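Local atomic coordinates of oligogalacturonate lyase (Vibrio parahaemolyticus RIMD 2210633, PDB entry 3C5M), a protein that probably cleaves pectin-derived oligogalacturonides by beta-elimination, as a manganese-binding lyase built on a seven-bladed beta-propeller. Residues W342-D346 with G347-I351; A159-H163 with T164-C168; F244-P247 with D248-M252; S357-P360 with N361-V365. All coordinates share one frame; numbering follows the deposited sequence.

Contact 1 (W342-D346 with G347-I351); sequences WDVLD and GDRQI. With MN (manganese (II) ion), chain D.
Asp348 N donates to Leu345 O over 2.7 Å and closes a type I' beta turn whose corner is Asp346 and Gly347, both with positive phi. The return bond from Leu345 N to Asp348 O is weak (3.0 Å, 124° at the hydrogen), yet the two make Leu345 and Asp348 a hydrogen-bonded antiparallel pair, a single bridge between the segments. Asp348 then organises the chain after the turn. With CG anti to the backbone N (chi1 -166°), its OD1 takes the N-H of Gln350 at 3.0 Å in an Asx turn, and more weakly that of Ile351. Outside these bonds, Val344 CG1 lies over one face of the Arg349 guanidinium, toward its rim, and also meets the start of that side chain. On the other flank Ile351 CD1 packs on Leu345 CB at 3.4 Å. Gln350 points away from the turn, its chain bent at chi2, and OE1 binds the manganese ion at 2.3 Å; water 1 is another ligand. His287, His353 and His355 complete the protein ligands, so this tight turn belongs to a loop that supplies one arm of the manganese site of the propeller.

Contact 2 (A159-H163 with T164-C168); sequences AEFYH and TNPTC
Thr164 follows directly on helix 155-163, and the contact is the C-terminal end of that helix, in a chain that is mostly beta, running into the loop before strand 168-174. Thr164 N still reaches back into the last turn with a weak bond to Glu160 O (3.2 Å, 135° at the hydrogen). The Thr164 methyl CG2 stands 3.8 Å from Phe161 CD1, oblique to the ring. Asn165 is the first residue to leave helical angles, and its positive phi (34°) turns the chain off the helix. Pro166 comes next and has no N-H to offer, and its ring lies over one face of Phe161. Phe161 can reach it because CG is anti to the backbone N (chi1 -178°), which brings the far end of the phenyl ring to the loop, where Trp189 also meets it edge-to-face. Thr167 and Cys168 lead away into the sheet, Thr167 N bonding to Asp148 OD2 and the Cys168 backbone pairing with Asp186. The apolar contact between helix end and loop is closest at Pro166 CG, which sits 3.4 Å from Phe161 CZ, with Pro166 CB at 3.5 Å from the same atom.

Contact 3 (F244-P247 with D248-M252); sequences FWIP and DGSAM
Ile246 N and Ala251 O form the straightest backbone bond between the two segments, 3.1 Å with 165° at the hydrogen. A second, Gly249 N to Ile246 O, closes a type I turn with Pro247 and Asp248 at its corner. Among side-chain polar bonds, Asp248 OD1 accepts Ser250 N at 2.7 Å, from above the carboxylate plane, in an Asx turn. The Asp248 side chain folds back over its own backbone for this (chi1 69°) and lies alongside Ile246, OD1 near CG2. The aromatic contact is carried by Trp245 and Met252, a selenomethionine in this crystal, which form a non-hydrogen-bonded antiparallel pair. Bends at chi2 and chi3 lay the end of Met252 over the indole: SE is 4.2 Å from the centroid of the six-membered ring, 15° off the normal, a Met-aromatic contact, and CE adds a CH-pi contact at 3.8 Å. Ala251 O instead meets the indole edge at CE3. Leu220 touches both side chains. The indole thus has one face covered by the end of Met252 and its N-H satisfied by Ile194 O, in a buried contact between this sheet and that of strands 190-196 and 219-222.

Contact 4 (S357-P360 with N361-V365); sequences SFTP and NDDGV
Phe358 keeps CG beside its backbone N (chi1 -79°), and Val365 sets CG1 anti to its own N (chi1 170°), which leaves CG2 to meet the phenyl ring obliquely, 4.0 Å from Phe358 CE2. These two residues are a non-hydrogen-bonded antiparallel pair with their side chains on one face of the sheet, and Val298 and Leu296 of strand 296-301 pack against that face. Next to the pair, Thr359 N donates to Gly364 O at 2.9 Å. At the turn, Asp362 N donates to Thr359 O over 2.9 Å, closing a type I turn through Pro360 and Asn361. Val365 CA adds a CA-H...O contact to Ser357 O at 3.3 Å. Asp362 has positive phi; its OD2 lies 3.9 Å from Phe358 CB and accepts a hydrogen bond from Asn291 ND2. The Asn361 amide leans over the turn, its ND2 3.5 Å from Thr359 OG1 without bonding to it. Together the segments form the beta hairpin of strands 357-358 and 364-369, in the sheet that also takes in strands 12-15 and 22-25 near the chain's start, the kind of closure that seals a beta-propeller ring.

The four local contacts follow one another along the chain as 2, 3, 1 and 4, and none touches another. Contact 1 alone supplies a manganese ligand. Contacts 3 and 4 lie on nearby blades, centres 17 Å apart and nearest atoms about 8 Å, and both come near the site: the side chain of Ser357 is about 11 Å from the manganese and that of Phe244 about 12 Å. The sheet of strand 285-290, which carries the ligand His287, stands between them, since Phe244 packs on that strand while Phe358 packs on strand 296-301. Contact 2 is remote, at the periphery, its centre 38 Å from that of contact 4 across the chain's centre and 25 Å from that of contact 1.

Contact 1 (W342-D346 with G347-I351)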
loop_
_atom_site.group_PDB
_atom_site.type_symbol
_atom_site.label_atom_id
_atom_site.label_comp_id
_atom_site.label_asym_id
_atom_site.label_seq_id
_atom_site.Cartn_x
_atom_site.Cartn_y
_atom_site.Cartn_z
ATOM N N TRP A 342 -12.704 -7.588 -9.830
ATOM C CA TRP A 342 -12.710 -6.866 -8.565
ATOM C C TRP A 342 -13.729 -7.332 -7.521
ATOM O O TRP A 342 -14.257 -6.525 -6.757
ATOM C CB TRP A 342 -12.887 -5.382 -8.842
ATOM C CG TRP A 342 -11.920 -4.885 -9.857
ATOM C CD1 TRP A 342 -11.967 -5.090 -11.207
ATOM C CD2 TRP A 342 -10.757 -4.093 -9.610
ATOM N NE1 TRP A 342 -10.904 -4.466 -11.817
ATOM C CE2 TRP A 342 -10.147 -3.848 -10.860
ATOM C CE3 TRP A 342 -10.169 -3.565 -8.450
ATOM C CZ2 TRP A 342 -8.983 -3.095 -10.986
ATOM C CZ3 TRP A 342 -9.010 -2.818 -8.574
ATOM C CH2 TRP A 342 -8.427 -2.589 -9.837
ATOM N N ASP A 343 -13.984 -8.636 -7.475
ATOM C CA ASP A 343 -14.936 -9.222 -6.535
ATOM C C ASP A 343 -14.445 -9.157 -5.100
ATOM O O ASP A 343 -13.258 -9.008 -4.842
ATOM C CB ASP A 343 -15.196 -10.682 -6.906
ATOM C CG ASP A 343 -15.922 -10.831 -8.226
ATOM O OD1 ASP A 343 -16.029 -11.978 -8.703
ATOM O OD2 ASP A 343 -16.389 -9.806 -8.774
ATOM N N VAL A 344 -15.376 -9.270 -4.166
ATOM C CA VAL A 344 -15.027 -9.244 -2.761
ATOM C C VAL A 344 -15.100 -10.656 -2.210
ATOM O O VAL A 344 -16.174 -11.240 -2.121
ATOM C CB VAL A 344 -15.977 -8.340 -1.964
ATOM C CG1 VAL A 344 -15.785 -6.894 -2.386
ATOM C CG2 VAL A 344 -17.411 -8.760 -2.209
ATOM N N LEU A 345 -13.950 -11.209 -1.854
ATOM C CA LEU A 345 -13.891 -12.550 -1.308
ATOM C C LEU A 345 -14.057 -12.542 0.209
ATOM O O LEU A 345 -13.250 -11.950 0.927
ATOM C CB LEU A 345 -12.557 -13.198 -1.669
ATOM C CG LEU A 345 -12.491 -14.017 -2.956
ATOM C CD1 LEU A 345 -13.228 -15.322 -2.746
ATOM C CD2 LEU A 345 -13.080 -13.229 -4.121
ATOM N N ASP A 346 -15.102 -13.207 0.692
ATOM C CA ASP A 346 -15.376 -13.290 2.122
ATOM C C ASP A 346 -15.285 -11.941 2.792
ATOM O O ASP A 346 -14.622 -11.801 3.824
ATOM C CB ASP A 346 -14.392 -14.226 2.806
ATOM C CG ASP A 346 -14.358 -15.583 2.169
ATOM O OD1 ASP A 346 -13.956 -15.673 0.983
ATOM O OD2 ASP A 346 -14.736 -16.558 2.856
ATOM N N GLY A 347 -15.940 -10.947 2.201
ATOM C CA GLY A 347 -15.929 -9.617 2.777
ATOM C C GLY A 347 -14.632 -8.872 2.553
ATOM O O GLY A 347 -14.580 -7.666 2.776
ATOM N N ASP A 348 -13.586 -9.575 2.124
ATOM C CA ASP A 348 -12.290 -8.938 1.869
ATOM C C ASP A 348 -12.314 -8.323 0.480
ATOM O O ASP A 348 -12.378 -9.036 -0.511
ATOM C CB ASP A 348 -11.163 -9.964 1.921
ATOM C CG ASP A 348 -9.804 -9.319 2.008
ATOM O OD1 ASP A 348 -9.669 -8.171 1.519
ATOM O OD2 ASP A 348 -8.871 -9.954 2.557
ATOM N N ARG A 349 -12.242 -7.005 0.403
ATOM C CA ARG A 349 -12.286 -6.338 -0.884
ATOM C C ARG A 349 -10.915 -6.086 -1.493
ATOM O O ARG A 349 -10.806 -5.835 -2.693
ATOM C CB ARG A 349 -13.040 -5.011 -0.753
ATOM C CG ARG A 349 -13.131 -4.222 -2.040
ATOM C CD ARG A 349 -13.877 -2.913 -1.852
ATOM N NE ARG A 349 -15.072 -2.831 -2.685
ATOM C CZ ARG A 349 -16.244 -3.375 -2.374
ATOM N NH1 ARG A 349 -16.388 -4.043 -1.238
ATOM N NH2 ARG A 349 -17.271 -3.263 -3.205
ATOM N N GLN A 350 -9.871 -6.171 -0.681
ATOM C CA GLN A 350 -8.529 -5.898 -1.173
ATOM C C GLN A 350 -7.751 -7.059 -1.794
ATOM O O GLN A 350 -6.929 -6.828 -2.674
ATOM C CB GLN A 350 -7.670 -5.258 -0.064
ATOM C CG GLN A 350 -8.095 -3.852 0.402
ATOM C CD GLN A 350 -7.961 -2.759 -0.671
ATOM O OE1 GLN A 350 -6.905 -2.583 -1.286
ATOM N NE2 GLN A 350 -9.040 -2.010 -0.880
ATOM N N ILE A 351 -7.981 -8.297 -1.363
ATOM C CA ILE A 351 -7.213 -9.423 -1.934
ATOM C C ILE A 351 -7.231 -9.446 -3.440
ATOM O O ILE A 351 -6.263 -9.843 -4.090
ATOM C CB ILE A 351 -7.746 -10.786 -1.498
ATOM C CG1 ILE A 351 -9.206 -10.652 -1.089
ATOM C CG2 ILE A 351 -6.877 -11.369 -0.402
ATOM C CD1 ILE A 351 -9.726 -11.894 -0.435
HETATM MN MN MN D . -6.402 -1.394 -3.177
HETATM O O HOH W 1 -8.019 0.096 -2.658
#

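Contact 2 (A159-H163 with T164-C168)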
loop_
_atom_site.group_PDB
_atom_site.type_symbol
_atom_site.label_atom_id
_atom_site.label_comp_id
_atom_site.label_asym_id
_atom_site.label_seq_id
_atom_site.Cartn_x
_atom_site.Cartn_y
_atom_site.Cartn_z
ATOM N N ALA A 159 -20.293 7.911 5.412
ATOM C CA ALA A 159 -20.502 9.341 5.593
ATOM C C ALA A 159 -20.973 9.601 7.018
ATOM O O ALA A 159 -20.582 10.585 7.638
ATOM C CB ALA A 159 -21.521 9.853 4.594
ATOM N N GLU A 160 -21.807 8.703 7.534
ATOM C CA GLU A 160 -22.331 8.810 8.891
ATOM C C GLU A 160 -21.206 8.959 9.912
ATOM O O GLU A 160 -21.224 9.863 10.747
ATOM C CB GLU A 160 -23.177 7.568 9.209
ATOM C CG GLU A 160 -23.115 7.073 10.660
ATOM C CD GLU A 160 -23.698 8.061 11.660
ATOM O OE1 GLU A 160 -23.650 7.773 12.878
ATOM O OE2 GLU A 160 -24.202 9.121 11.231
ATOM N N PHE A 161 -20.229 8.063 9.839
ATOM C CA PHE A 161 -19.093 8.083 10.752
ATOM C C PHE A 161 -18.298 9.376 10.622
ATOM O O PHE A 161 -17.817 9.924 11.609
ATOM C CB PHE A 161 -18.170 6.908 10.466
ATOM C CG PHE A 161 -17.011 6.825 11.398
ATOM C CD1 PHE A 161 -17.206 6.476 12.734
ATOM C CD2 PHE A 161 -15.722 7.103 10.952
ATOM C CE1 PHE A 161 -16.124 6.401 13.624
ATOM C CE2 PHE A 161 -14.633 7.033 11.829
ATOM C CZ PHE A 161 -14.833 6.680 13.171
ATOM N N TYR A 162 -18.160 9.859 9.394
ATOM C CA TYR A 162 -17.413 11.082 9.145
ATOM C C TYR A 162 -17.985 12.265 9.899
ATOM O O TYR A 162 -17.243 13.078 10.448
ATOM C CB TYR A 162 -17.402 11.396 7.653
ATOM C CG TYR A 162 -16.914 12.783 7.331
ATOM C CD1 TYR A 162 -17.804 13.842 7.183
ATOM C CD2 TYR A 162 -15.556 13.034 7.163
ATOM C CE1 TYR A 162 -17.347 15.123 6.866
ATOM C CE2 TYR A 162 -15.090 14.307 6.850
ATOM C CZ TYR A 162 -15.987 15.344 6.701
ATOM O OH TYR A 162 -15.512 16.591 6.367
ATOM N N HIS A 163 -19.310 12.354 9.914
ATOM C CA HIS A 163 -19.996 13.442 10.587
ATOM C C HIS A 163 -19.967 13.312 12.106
ATOM O O HIS A 163 -20.091 14.309 12.820
ATOM C CB HIS A 163 -21.448 13.531 10.103
ATOM C CG HIS A 163 -21.587 14.001 8.688
ATOM N ND1 HIS A 163 -21.063 15.198 8.249
ATOM C CD2 HIS A 163 -22.192 13.439 7.615
ATOM C CE1 HIS A 163 -21.337 15.352 6.965
ATOM N NE2 HIS A 163 -22.021 14.299 6.556
ATOM N N THR A 164 -19.794 12.093 12.606
ATOM C CA THR A 164 -19.760 11.888 14.047
ATOM C C THR A 164 -18.486 12.481 14.646
ATOM O O THR A 164 -18.259 12.395 15.855
ATOM C CB THR A 164 -19.862 10.372 14.411
ATOM O OG1 THR A 164 -20.358 10.234 15.750
ATOM C CG2 THR A 164 -18.504 9.695 14.330
ATOM N N ASN A 165 -17.672 13.098 13.790
ATOM C CA ASN A 165 -16.410 13.705 14.205
ATOM C C ASN A 165 -15.757 12.922 15.326
ATOM O O ASN A 165 -15.671 13.394 16.454
ATOM C CB ASN A 165 -16.634 15.151 14.655
ATOM C CG ASN A 165 -16.745 16.113 13.487
ATOM O OD1 ASN A 165 -17.691 16.054 12.704
ATOM N ND2 ASN A 165 -15.764 17.000 13.361
ATOM N N PRO A 166 -15.277 11.711 15.024
ATOM C CA PRO A 166 -14.628 10.836 15.997
ATOM C C PRO A 166 -13.242 11.349 16.351
ATOM O O PRO A 166 -12.556 11.915 15.500
ATOM C CB PRO A 166 -14.569 9.508 15.260
ATOM C CG PRO A 166 -14.268 9.962 13.864
ATOM C CD PRO A 166 -15.230 11.114 13.678
ATOM N N THR A 167 -12.841 11.155 17.603
ATOM C CA THR A 167 -11.536 11.588 18.067
ATOM C C THR A 167 -10.492 10.535 17.708
ATOM O O THR A 167 -10.544 9.393 18.182
ATOM C CB THR A 167 -11.549 11.827 19.597
ATOM O OG1 THR A 167 -10.207 11.844 20.099
ATOM C CG2 THR A 167 -12.321 10.738 20.295
ATOM N N CYS A 168 -9.557 10.934 16.852
ATOM C CA CYS A 168 -8.484 10.068 16.378
ATOM C C CYS A 168 -7.137 10.675 16.713
ATOM O O CYS A 168 -6.997 11.890 16.803
ATOM C CB CYS A 168 -8.570 9.906 14.863
ATOM S SG CYS A 168 -10.063 9.126 14.273
#

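Contact 3 (F244-P247 with D248-M252)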
loop_
_atom_site.group_PDB
_atom_site.type_symbol
_atom_site.label_atom_id
_atom_site.label_comp_id
_atom_site.label_asym_id
_atom_site.label_seq_id
_atom_site.Cartn_x
_atom_site.Cartn_y
_atom_site.Cartn_z
ATOM N N PHE A 244 0.814 9.369 -2.076
ATOM C CA PHE A 244 1.838 8.445 -1.636
ATOM C C PHE A 244 3.227 9.078 -1.802
ATOM O O PHE A 244 3.492 9.788 -2.767
ATOM C CB PHE A 244 1.737 7.132 -2.427
ATOM C CG PHE A 244 2.180 7.242 -3.859
ATOM C CD1 PHE A 244 3.505 6.997 -4.207
ATOM C CD2 PHE A 244 1.279 7.605 -4.857
ATOM C CE1 PHE A 244 3.928 7.110 -5.526
ATOM C CE2 PHE A 244 1.691 7.724 -6.185
ATOM C CZ PHE A 244 3.013 7.474 -6.524
ATOM N N TRP A 245 4.096 8.837 -0.831
ATOM C CA TRP A 245 5.441 9.365 -0.869
ATOM C C TRP A 245 6.195 8.627 -1.949
ATOM O O TRP A 245 6.031 7.421 -2.109
ATOM C CB TRP A 245 6.150 9.128 0.467
ATOM C CG TRP A 245 5.810 10.100 1.540
ATOM C CD1 TRP A 245 5.287 9.819 2.768
ATOM C CD2 TRP A 245 5.979 11.516 1.487
ATOM N NE1 TRP A 245 5.115 10.974 3.485
ATOM C CE2 TRP A 245 5.531 12.036 2.722
ATOM C CE3 TRP A 245 6.462 12.400 0.518
ATOM C CZ2 TRP A 245 5.553 13.408 3.012
ATOM C CZ3 TRP A 245 6.484 13.762 0.807
ATOM C CH2 TRP A 245 6.031 14.250 2.043
ATOM N N ILE A 246 7.005 9.346 -2.711
ATOM C CA ILE A 246 7.810 8.683 -3.716
ATOM C C ILE A 246 8.955 8.094 -2.894
ATOM O O ILE A 246 9.530 8.775 -2.062
ATOM C CB ILE A 246 8.332 9.675 -4.727
ATOM C CG1 ILE A 246 7.150 10.273 -5.491
ATOM C CG2 ILE A 246 9.320 8.992 -5.661
ATOM C CD1 ILE A 246 7.551 11.237 -6.554
ATOM N N PRO A 247 9.276 6.810 -3.102
ATOM C CA PRO A 247 10.341 6.099 -2.385
ATOM C C PRO A 247 11.569 6.916 -1.927
ATOM O O PRO A 247 11.960 6.839 -0.766
ATOM C CB PRO A 247 10.701 4.980 -3.357
ATOM C CG PRO A 247 9.363 4.611 -3.899
ATOM C CD PRO A 247 8.735 5.969 -4.188
ATOM N N ASP A 248 12.174 7.685 -2.827
ATOM C CA ASP A 248 13.342 8.469 -2.462
ATOM C C ASP A 248 12.984 9.685 -1.591
ATOM O O ASP A 248 13.870 10.382 -1.095
ATOM C CB ASP A 248 14.109 8.915 -3.720
ATOM C CG ASP A 248 13.350 9.946 -4.547
ATOM O OD1 ASP A 248 12.200 10.276 -4.171
ATOM O OD2 ASP A 248 13.903 10.424 -5.575
ATOM N N GLY A 249 11.692 9.934 -1.401
ATOM C CA GLY A 249 11.259 11.060 -0.590
ATOM C C GLY A 249 11.285 12.402 -1.303
ATOM O O GLY A 249 11.098 13.444 -0.675
ATOM N N SER A 250 11.488 12.379 -2.618
ATOM C CA SER A 250 11.574 13.600 -3.409
ATOM C C SER A 250 10.296 14.420 -3.410
ATOM O O SER A 250 10.345 15.642 -3.534
ATOM C CB SER A 250 11.975 13.280 -4.860
ATOM O OG SER A 250 10.901 12.747 -5.626
ATOM N N ALA A 251 9.150 13.763 -3.272
ATOM C CA ALA A 251 7.887 14.490 -3.270
ATOM C C ALA A 251 6.690 13.634 -2.880
ATOM O O ALA A 251 6.802 12.420 -2.721
ATOM C CB ALA A 251 7.652 15.110 -4.646
HETATM N N MSE A 252 5.543 14.286 -2.724
HETATM C CA MSE A 252 4.295 13.608 -2.384
HETATM C C MSE A 252 3.460 13.565 -3.655
HETATM O O MSE A 252 2.892 14.577 -4.048
HETATM C CB MSE A 252 3.529 14.394 -1.317
HETATM C CG MSE A 252 2.146 13.842 -0.969
HETATM SE SE MSE A 252 2.185 12.194 0.047
HETATM C CE MSE A 252 2.168 12.915 1.854
#

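Contact 4 (S357-P360 with N361-V365)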
loop_
_atom_site.group_PDB
_atom_site.type_symbol
_atom_site.label_atom_id
_atom_site.label_comp_id
_atom_site.label_asym_id
_atom_site.label_seq_id
_atom_site.Cartn_x
_atom_site.Cartn_y
_atom_site.Cartn_z
ATOM N N SER A 357 3.326 -2.846 -8.199
ATOM C CA SER A 357 4.477 -2.251 -7.564
ATOM C C SER A 357 5.688 -2.652 -8.398
ATOM O O SER A 357 5.728 -3.751 -8.972
ATOM C CB SER A 357 4.598 -2.796 -6.141
ATOM O OG SER A 357 5.898 -2.607 -5.619
ATOM N N PHE A 358 6.680 -1.779 -8.472
ATOM C CA PHE A 358 7.866 -2.099 -9.254
ATOM C C PHE A 358 8.814 -3.006 -8.488
ATOM O O PHE A 358 8.833 -3.006 -7.259
ATOM C CB PHE A 358 8.608 -0.824 -9.680
ATOM C CG PHE A 358 7.994 -0.129 -10.864
ATOM C CD1 PHE A 358 7.201 1.005 -10.698
ATOM C CD2 PHE A 358 8.197 -0.618 -12.147
ATOM C CE1 PHE A 358 6.627 1.634 -11.798
ATOM C CE2 PHE A 358 7.628 0.002 -13.242
ATOM C CZ PHE A 358 6.843 1.129 -13.067
ATOM N N THR A 359 9.589 -3.791 -9.220
ATOM C CA THR A 359 10.551 -4.689 -8.605
ATOM C C THR A 359 11.725 -3.783 -8.223
ATOM O O THR A 359 11.886 -2.710 -8.806
ATOM C CB THR A 359 10.996 -5.752 -9.608
ATOM O OG1 THR A 359 11.904 -6.646 -8.975
ATOM C CG2 THR A 359 11.693 -5.104 -10.791
ATOM N N PRO A 360 12.558 -4.195 -7.246
ATOM C CA PRO A 360 13.697 -3.369 -6.826
ATOM C C PRO A 360 14.628 -2.813 -7.907
ATOM O O PRO A 360 15.393 -1.895 -7.637
ATOM C CB PRO A 360 14.427 -4.257 -5.808
ATOM C CG PRO A 360 14.033 -5.635 -6.203
ATOM C CD PRO A 360 12.572 -5.484 -6.535
ATOM N N ASN A 361 14.565 -3.330 -9.128
ATOM C CA ASN A 361 15.440 -2.815 -10.183
ATOM C C ASN A 361 14.640 -2.447 -11.427
ATOM O O ASN A 361 15.217 -2.220 -12.492
ATOM C CB ASN A 361 16.462 -3.860 -10.578
ATOM C CG ASN A 361 15.809 -5.037 -11.233
ATOM O OD1 ASN A 361 16.150 -5.400 -12.363
ATOM N ND2 ASN A 361 14.826 -5.634 -10.537
ATOM N N ASP A 362 13.316 -2.434 -11.295
ATOM C CA ASP A 362 12.421 -2.067 -12.389
ATOM C C ASP A 362 12.340 -3.017 -13.572
ATOM O O ASP A 362 11.890 -2.632 -14.648
ATOM C CB ASP A 362 12.797 -0.684 -12.901
ATOM C CG ASP A 362 12.818 0.329 -11.810
ATOM O OD1 ASP A 362 13.337 1.442 -12.034
ATOM O OD2 ASP A 362 12.317 0.003 -10.715
ATOM N N ASP A 363 12.773 -4.253 -13.397
ATOM C CA ASP A 363 12.688 -5.166 -14.513
ATOM C C ASP A 363 11.313 -5.842 -14.524
ATOM O O ASP A 363 10.955 -6.525 -15.479
ATOM C CB ASP A 363 13.815 -6.204 -14.452
ATOM C CG ASP A 363 13.777 -7.022 -13.188
ATOM O OD1 ASP A 363 12.693 -7.094 -12.567
ATOM O OD2 ASP A 363 14.819 -7.605 -12.820
ATOM N N GLY A 364 10.536 -5.641 -13.471
ATOM C CA GLY A 364 9.227 -6.254 -13.431
ATOM C C GLY A 364 8.231 -5.542 -12.540
ATOM O O GLY A 364 8.587 -4.617 -11.810
ATOM N N VAL A 365 6.975 -5.970 -12.625
ATOM C CA VAL A 365 5.903 -5.412 -11.833
ATOM C C VAL A 365 5.186 -6.577 -11.178
ATOM O O VAL A 365 4.741 -7.508 -11.858
ATOM C CB VAL A 365 4.891 -4.640 -12.683
ATOM C CG1 VAL A 365 3.667 -4.299 -11.844
ATOM C CG2 VAL A 365 5.522 -3.369 -13.209
#